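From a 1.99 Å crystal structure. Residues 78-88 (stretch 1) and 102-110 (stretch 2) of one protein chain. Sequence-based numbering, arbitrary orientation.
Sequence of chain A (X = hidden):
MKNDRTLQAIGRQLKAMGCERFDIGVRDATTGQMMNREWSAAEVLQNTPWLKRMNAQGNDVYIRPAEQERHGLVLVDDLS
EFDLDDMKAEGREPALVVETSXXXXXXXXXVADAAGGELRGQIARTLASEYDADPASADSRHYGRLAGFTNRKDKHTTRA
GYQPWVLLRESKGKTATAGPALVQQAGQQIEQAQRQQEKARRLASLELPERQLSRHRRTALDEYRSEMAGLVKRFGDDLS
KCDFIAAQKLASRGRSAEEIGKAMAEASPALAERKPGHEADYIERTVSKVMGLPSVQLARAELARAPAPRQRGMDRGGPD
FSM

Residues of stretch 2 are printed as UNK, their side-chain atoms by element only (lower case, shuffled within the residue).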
ATOM      1  N   ASP A  78      10.564  16.096   3.988  1.00 34.96           N
ATOM      2  CA  ASP A  78      11.730  15.960   4.895  1.00 35.55           C
ATOM      3  C   ASP A  78      13.084  16.147   4.182  1.00 34.44           C
ATOM      4  O   ASP A  78      13.994  15.338   4.335  1.00 34.70           O
ATOM      5  CB  ASP A  78      11.673  14.626   5.683  1.00 36.48           C
ATOM      6  CG  ASP A  78      12.481  14.651   6.994  1.00 40.34           C
ATOM      7  OD1 ASP A  78      12.605  15.721   7.641  1.00 45.22           O
ATOM      8  OD2 ASP A  78      12.967  13.575   7.415  1.00 44.01           O
ATOM      9  N   LEU A  79      13.207  17.238   3.425  1.00 33.25           N
ATOM     10  CA  LEU A  79      14.422  17.558   2.662  1.00 32.28           C
ATOM     11  C   LEU A  79      15.275  18.640   3.338  1.00 31.86           C
ATOM     12  O   LEU A  79      14.742  19.547   3.970  1.00 31.37           O
ATOM     13  CB  LEU A  79      14.038  18.046   1.248  1.00 32.50           C
ATOM     14  CG  LEU A  79      13.333  17.058   0.304  1.00 32.04           C
ATOM     15  CD1 LEU A  79      12.648  17.815  -0.825  1.00 33.39           C
ATOM     16  CD2 LEU A  79      14.311  16.014  -0.246  1.00 33.18           C
ATOM     17  N   SER A  80      16.596  18.542   3.179  1.00 31.68           N
ATOM     18  CA  SER A  80      17.531  19.578   3.617  1.00 31.05           C
ATOM     19  C   SER A  80      17.784  20.526   2.443  1.00 31.63           C
ATOM     20  O   SER A  80      17.398  20.224   1.302  1.00 30.59           O
ATOM     21  CB  SER A  80      18.848  18.937   4.045  1.00 31.25           C
ATOM     22  OG  SER A  80      19.569  18.534   2.904  1.00 29.80           O
ATOM     23  N   GLU A  81      18.427  21.664   2.709  1.00 32.00           N
ATOM     24  CA  GLU A  81      18.778  22.616   1.638  1.00 32.95           C
ATOM     25  C   GLU A  81      19.705  21.970   0.598  1.00 32.25           C
ATOM     26  O   GLU A  81      19.614  22.269  -0.587  1.00 31.87           O
ATOM     27  CB  GLU A  81      19.428  23.896   2.204  1.00 32.61           C
ATOM     28  CG  GLU A  81      20.746  23.656   2.932  1.00 34.20           C
ATOM     29  CD  GLU A  81      21.531  24.934   3.199  1.00 35.37           C
ATOM     30  OE1 GLU A  81      21.360  25.519   4.287  1.00 38.43           O
ATOM     31  OE2 GLU A  81      22.328  25.344   2.321  1.00 38.22           O
ATOM     32  N   PHE A  82      20.589  21.088   1.062  1.00 31.43           N
ATOM     33  CA  PHE A  82      21.539  20.384   0.198  1.00 31.45           C
ATOM     34  C   PHE A  82      20.852  19.386  -0.730  1.00 30.76           C
ATOM     35  O   PHE A  82      21.257  19.231  -1.891  1.00 30.48           O
ATOM     36  CB  PHE A  82      22.610  19.677   1.046  1.00 32.12           C
ATOM     37  CG  PHE A  82      23.330  20.594   1.998  1.00 33.43           C
ATOM     38  CD1 PHE A  82      24.406  21.359   1.564  1.00 34.24           C
ATOM     39  CD2 PHE A  82      22.916  20.706   3.328  1.00 35.78           C
ATOM     40  CE1 PHE A  82      25.076  22.209   2.431  1.00 35.27           C
ATOM     41  CE2 PHE A  82      23.571  21.565   4.209  1.00 36.94           C
ATOM     42  CZ  PHE A  82      24.659  22.315   3.758  1.00 36.25           C
ATOM     43  N   ASP A  83      19.827  18.702  -0.216  1.00 30.32           N
ATOM     44  CA  ASP A  83      18.983  17.821  -1.034  1.00 30.08           C
ATOM     45  C   ASP A  83      18.336  18.593  -2.186  1.00 30.35           C
ATOM     46  O   ASP A  83      18.263  18.092  -3.304  1.00 30.30           O
ATOM     47  CB  ASP A  83      17.853  17.196  -0.196  1.00 29.79           C
ATOM     48  CG  ASP A  83      18.347  16.194   0.837  1.00 30.71           C
ATOM     49  OD1 ASP A  83      19.428  15.579   0.651  1.00 30.90           O
ATOM     50  OD2 ASP A  83      17.637  16.030   1.862  1.00 29.78           O
ATOM     51  N   LEU A  84      17.859  19.812  -1.903  1.00 30.25           N
ATOM     52  CA  LEU A  84      17.246  20.665  -2.937  1.00 31.44           C
ATOM     53  C   LEU A  84      18.238  21.089  -4.026  1.00 31.36           C
ATOM     54  O   LEU A  84      17.875  21.162  -5.205  1.00 31.38           O
ATOM     55  CB  LEU A  84      16.590  21.898  -2.303  1.00 31.38           C
ATOM     56  CG  LEU A  84      15.334  21.596  -1.477  1.00 33.38           C
ATOM     57  CD1 LEU A  84      15.024  22.745  -0.521  1.00 35.41           C
ATOM     58  CD2 LEU A  84      14.152  21.323  -2.406  1.00 33.80           C
ATOM     59  N   ASP A  85      19.471  21.392  -3.616  1.00 31.40           N
ATOM     60  CA  ASP A  85      20.576  21.681  -4.544  1.00 31.56           C
ATOM     61  C   ASP A  85      20.800  20.527  -5.523  1.00 31.89           C
ATOM     62  O   ASP A  85      20.964  20.738  -6.734  1.00 31.71           O
ATOM     63  CB  ASP A  85      21.882  21.935  -3.778  1.00 31.43           C
ATOM     64  CG  ASP A  85      21.864  23.212  -2.942  1.00 32.70           C
ATOM     65  OD1 ASP A  85      21.182  24.180  -3.304  1.00 33.28           O
ATOM     66  OD2 ASP A  85      22.578  23.252  -1.917  1.00 34.05           O
ATOM     67  N   ASP A  86      20.832  19.304  -4.995  1.00 31.66           N
ATOM     68  CA  ASP A  86      20.969  18.106  -5.822  1.00 31.92           C
ATOM     69  C   ASP A  86      19.780  17.927  -6.775  1.00 31.92           C
ATOM     70  O   ASP A  86      19.974  17.666  -7.958  1.00 31.45           O
ATOM     71  CB  ASP A  86      21.167  16.860  -4.946  1.00 31.97           C
ATOM     72  CG  ASP A  86      22.544  16.806  -4.305  1.00 32.53           C
ATOM     73  OD1 ASP A  86      23.394  17.663  -4.632  1.00 32.31           O
ATOM     74  OD2 ASP A  86      22.791  15.896  -3.475  1.00 33.38           O
ATOM     75  N   MET A  87      18.560  18.077  -6.254  1.00 32.25           N
ATOM     76  CA  MET A  87      17.331  17.954  -7.065  1.00 32.87           C
ATOM     77  C   MET A  87      17.358  18.868  -8.289  1.00 32.86           C
ATOM     78  O   MET A  87      17.125  18.418  -9.422  1.00 34.21           O
ATOM     79  CB  MET A  87      16.078  18.227  -6.210  1.00 32.36           C
ATOM     80  CG  MET A  87      15.795  17.147  -5.127  1.00 32.80           C
ATOM     81  SD  MET A  87      14.314  17.523  -4.139  1.00 35.23           S
ATOM     82  CE  MET A  87      13.028  17.332  -5.380  1.00 33.63           C
ATOM     83  N   LYS A  88      17.651  20.145  -8.066  1.00 32.77           N
ATOM     84  CA  LYS A  88      17.749  21.131  -9.152  1.00 32.89           C
ATOM     85  C   LYS A  88      18.815  20.777 -10.203  1.00 32.43           C
ATOM     86  O   LYS A  88      18.564  20.912 -11.409  1.00 31.88           O
ATOM     87  CB  LYS A  88      18.004  22.531  -8.589  1.00 32.77           C
ATOM     88  CG  LYS A  88      16.808  23.136  -7.846  1.00 33.40           C
ATOM     89  CD  LYS A  88      17.188  24.490  -7.225  1.00 34.87           C
ATOM     90  CE  LYS A  88      16.044  25.065  -6.407  1.00 36.56           C
ATOM     91  NZ  LYS A  88      16.398  26.425  -5.893  1.00 39.44           N
ATOM     92  N   UNK A 102      12.533  25.245  10.774  1.00 33.17           N
ATOM     93  CA  UNK A 102      13.887  25.666  10.385  1.00 33.04           C
ATOM     94  C   UNK A 102      14.796  24.556   9.819  1.00 33.11           C
ATOM     95  O   UNK A 102      15.016  23.523  10.462  1.00 32.54           O
ATOM     96  c   UNK A 102      12.188  25.729  12.127  1.00 33.02           C
ATOM     97  c   UNK A 102      13.266  26.737  12.410  1.00 33.61           C
ATOM     98  c   UNK A 102      14.459  26.245  11.681  1.00 33.05           C
ATOM     99  N   UNK A 103      15.311  24.800   8.610  1.00 33.14           N
ATOM    100  CA  UNK A 103      16.222  23.889   7.890  1.00 33.46           C
ATOM    101  C   UNK A 103      15.534  22.625   7.359  1.00 33.38           C
ATOM    102  O   UNK A 103      16.207  21.725   6.855  1.00 33.75           O
ATOM    103  c   UNK A 103      17.462  23.504   8.736  1.00 33.81           C
ATOM    104  c   UNK A 103      20.074  26.286   9.502  1.00 42.39           C
ATOM    105  c   UNK A 103      18.158  24.650   9.473  1.00 35.82           C
ATOM    106  c   UNK A 103      19.428  25.110   8.770  1.00 40.02           C
ATOM    107  n   UNK A 103      21.366  26.707   8.860  1.00 44.30           N
ATOM    108  N   UNK A 104      14.205  22.570   7.462  1.00 33.11           N
ATOM    109  CA  UNK A 104      13.405  21.417   7.039  1.00 33.25           C
ATOM    110  C   UNK A 104      12.408  21.818   5.952  1.00 32.71           C
ATOM    111  O   UNK A 104      11.610  22.746   6.143  1.00 32.32           O
ATOM    112  o   UNK A 104      14.422  19.356   8.929  1.00 39.68           O
ATOM    113  c   UNK A 104      12.653  20.812   8.238  1.00 33.67           C
ATOM    114  n   UNK A 104      13.428  20.581  10.521  1.00 38.91           N
ATOM    115  c   UNK A 104      13.581  20.189   9.263  1.00 35.73           C
ATOM    116  N   UNK A 105      12.463  21.131   4.813  1.00 32.47           N
ATOM    117  CA  UNK A 105      11.698  21.531   3.617  1.00 32.75           C
ATOM    118  C   UNK A 105      10.830  20.433   3.002  1.00 33.38           C
ATOM    119  O   UNK A 105      11.108  19.234   3.139  1.00 33.84           O
ATOM    120  c   UNK A 105      13.956  25.587   3.316  1.00 31.93           C
ATOM    121  c   UNK A 105      13.543  23.211   2.977  1.00 32.21           C
ATOM    122  o   UNK A 105      16.028  26.324   4.225  1.00 32.52           O
ATOM    123  c   UNK A 105      15.657  23.985   3.897  1.00 32.05           C
ATOM    124  c   UNK A 105      12.637  22.081   2.520  1.00 32.17           C
ATOM    125  c   UNK A 105      13.128  24.545   2.897  1.00 30.65           C
ATOM    126  c   UNK A 105      15.211  25.301   3.818  1.00 31.59           C
ATOM    127  c   UNK A 105      14.816  22.948   3.469  1.00 31.70           C
ATOM    128  N   UNK A 106       9.782  20.881   2.313  1.00 33.83           N
ATOM    129  CA  UNK A 106       8.976  20.070   1.407  1.00 34.39           C
ATOM    130  C   UNK A 106       9.088  20.653   0.011  1.00 34.34           C
ATOM    131  O   UNK A 106       9.144  21.883  -0.156  1.00 34.54           O
ATOM    132  c   UNK A 106       7.487  20.133   1.814  1.00 34.31           C
ATOM    133  n   UNK A 106       5.341  18.472   4.347  1.00 35.73           N
ATOM    134  c   UNK A 106       7.161  19.253   2.990  1.00 35.70           C
ATOM    135  o   UNK A 106       4.992  20.280   3.067  1.00 36.19           O
ATOM    136  c   UNK A 106       5.733  19.378   3.470  1.00 34.73           C
ATOM    137  N   UNK A 107       9.101  19.789  -0.998  1.00 34.34           N
ATOM    138  CA  UNK A 107       9.019  20.254  -2.384  1.00 34.30           C
ATOM    139  C   UNK A 107       7.864  19.567  -3.115  1.00 34.25           C
ATOM    140  O   UNK A 107       7.608  18.383  -2.893  1.00 35.01           O
ATOM    141  c   UNK A 107      10.347  19.993  -3.115  1.00 34.48           C
ATOM    142  N   UNK A 108       7.164  20.311  -3.970  1.00 34.17           N
ATOM    143  CA  UNK A 108       6.235  19.719  -4.917  1.00 34.15           C
ATOM    144  C   UNK A 108       6.919  19.771  -6.279  1.00 34.13           C
ATOM    145  O   UNK A 108       7.343  20.837  -6.722  1.00 33.47           O
ATOM    146  c   UNK A 108       4.132  21.294  -2.644  1.00 35.55           C
ATOM    147  c   UNK A 108       2.445  18.437  -4.089  1.00 34.94           C
ATOM    148  c   UNK A 108       1.434  19.178  -1.535  1.00 35.09           C
ATOM    149  c   UNK A 108       4.064  20.445  -3.704  1.00 34.53           C
ATOM    150  n   UNK A 108       3.200  20.951  -1.688  1.00 36.55           N
ATOM    151  c   UNK A 108       1.405  17.735  -3.480  1.00 35.67           C
ATOM    152  c   UNK A 108       2.484  19.875  -2.137  1.00 36.41           C
ATOM    153  c   UNK A 108       3.004  19.523  -3.409  1.00 35.54           C
ATOM    154  c   UNK A 108       0.916  18.108  -2.215  1.00 35.06           C
ATOM    155  c   UNK A 108       4.916  20.500  -4.982  1.00 34.65           C
ATOM    156  N   UNK A 109       7.052  18.617  -6.926  1.00 34.14           N
ATOM    157  CA  UNK A 109       7.670  18.534  -8.262  1.00 33.56           C
ATOM    158  C   UNK A 109       6.559  18.274  -9.288  1.00 34.04           C
ATOM    159  O   UNK A 109       5.790  17.311  -9.138  1.00 33.32           O
ATOM    160  c   UNK A 109       8.724  17.395  -8.325  1.00 34.41           C
ATOM    161  c   UNK A 109       9.356  17.269  -9.734  1.00 33.76           C
ATOM    162  c   UNK A 109       9.812  17.575  -7.254  1.00 33.32           C
ATOM    163  N   UNK A 110       6.481  19.132 -10.313  1.00 33.45           N
ATOM    164  CA  UNK A 110       5.527  18.981 -11.404  1.00 33.35           C
ATOM    165  C   UNK A 110       6.191  18.166 -12.514  1.00 33.57           C
ATOM    166  O   UNK A 110       7.172  18.612 -13.125  1.00 33.09           O
ATOM    167  c   UNK A 110       4.028  20.235 -13.097  1.00 33.46           C
ATOM    168  c   UNK A 110       5.083  20.346 -11.960  1.00 33.85           C
ATOM    169  c   UNK A 110       3.517  21.586 -13.588  1.00 33.76           C
ATOM    170  n   UNK A 110       1.865  22.629 -15.219  1.00 35.70           N
ATOM    171  c   UNK A 110       2.538  21.373 -14.763  1.00 34.87           C
TER
HETATM  172  O   HOH W   1      13.640  18.002   6.821  1.00 60.87           O
HETATM  173  O   HOH W   2      18.506  22.185   5.528  1.00 25.98           O

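At position 102 three side-chain carbons close a five-membered ring onto the backbone nitrogen, a pattern unique to proline. Pro102 touches nothing on stretch 1 and lies in the loop before the strand, where its lack of an amide hydrogen costs nothing in this contact.

Position 103 carries four carbons in a row ending in nitrogen, the signature of lysine. The side chain of Lys103 makes no close contact with stretch 1, and its exposed setting suits a charged amine. The backbone matters more: water 2 donates to Lys103 O (2.7 Å) and accepts from Glu81 N (2.9 Å), occupying an amide of the first helical turn, which has no helical carbonyl to bond.

At position 104 two carbons lead to a fork of one oxygen and one nitrogen, and the oxygen faces Asp78 OD1 across water 1; the fork identifies asparagine. Water 1 lies 2.6 Å from Asn104 OD1 and 2.6 Å from Asp78 OD1, placed to donate to either, and so bridges two acceptors. A short polar amide fits this partly exposed start of the strand.

Position 105 has one carbon, then a six-carbon ring bearing an oxygen; Leu84 CD1 sits over one face of the ring, and Glu81 CB approaches a ring carbon. This is tyrosine. The backbone of Tyr105 pairs with Leu79 in an antiparallel bridge, with Leu79 N donating to Tyr105 O and Tyr105 N donating to Leu79 O, both at 2.9 Å. Leu79 CB and Tyr105 CB lie on the same face of the sheet, 4.5 Å apart. The Leu84 methyl makes a CH-pi contact with the ring, and Glu81 CB is 4.1 Å from Tyr105 CE2. A broad aromatic can thus cover the start of the helix.

Three carbons at position 106, the third carrying oxygen and nitrogen, spell glutamine. The CA-to-CB bond of Gln106 points away from stretch 1, and its amide finds hydrogen bonds elsewhere in the structure, as a buried polar group should.

Position 107 has a single carbon, its CB 3.9 Å from Leu79 CD1 and 4.1 Å from Leu84 CD2; this is alanine. A small methyl suits a spot where two leucines converge.

Position 108 holds one carbon followed by fused five- and six-membered rings containing one nitrogen, which is tryptophan. The CA-to-CB bond of Trp108 points away from stretch 1, and its bulky indole is buried without touching it.

At position 109 one carbon carries two more, one of them packed against Met87 CE, making valine. Val109 CG2 lies 3.7 Å from Met87 CE, a compact branched group meeting a flexible thioether's end.

Position 110 again shows four carbons and a terminal nitrogen. Lys110, extended and out of reach, has its amine bonded elsewhere in the structure.

The contact works in two parts. The bridge at Leu79 fixes the chain beside the strand, and Ser80 then caps the helix, Ser80 OG accepting from Asp83 N (3.1 Å). From there Leu84 and Met87 turn toward alternate strand residues, Tyr105, Ala107 and Val109, forming an apolar layer, while water and polar groups serve the loop end.

Stretch 2, residues 102-110: PKNYQAWVK
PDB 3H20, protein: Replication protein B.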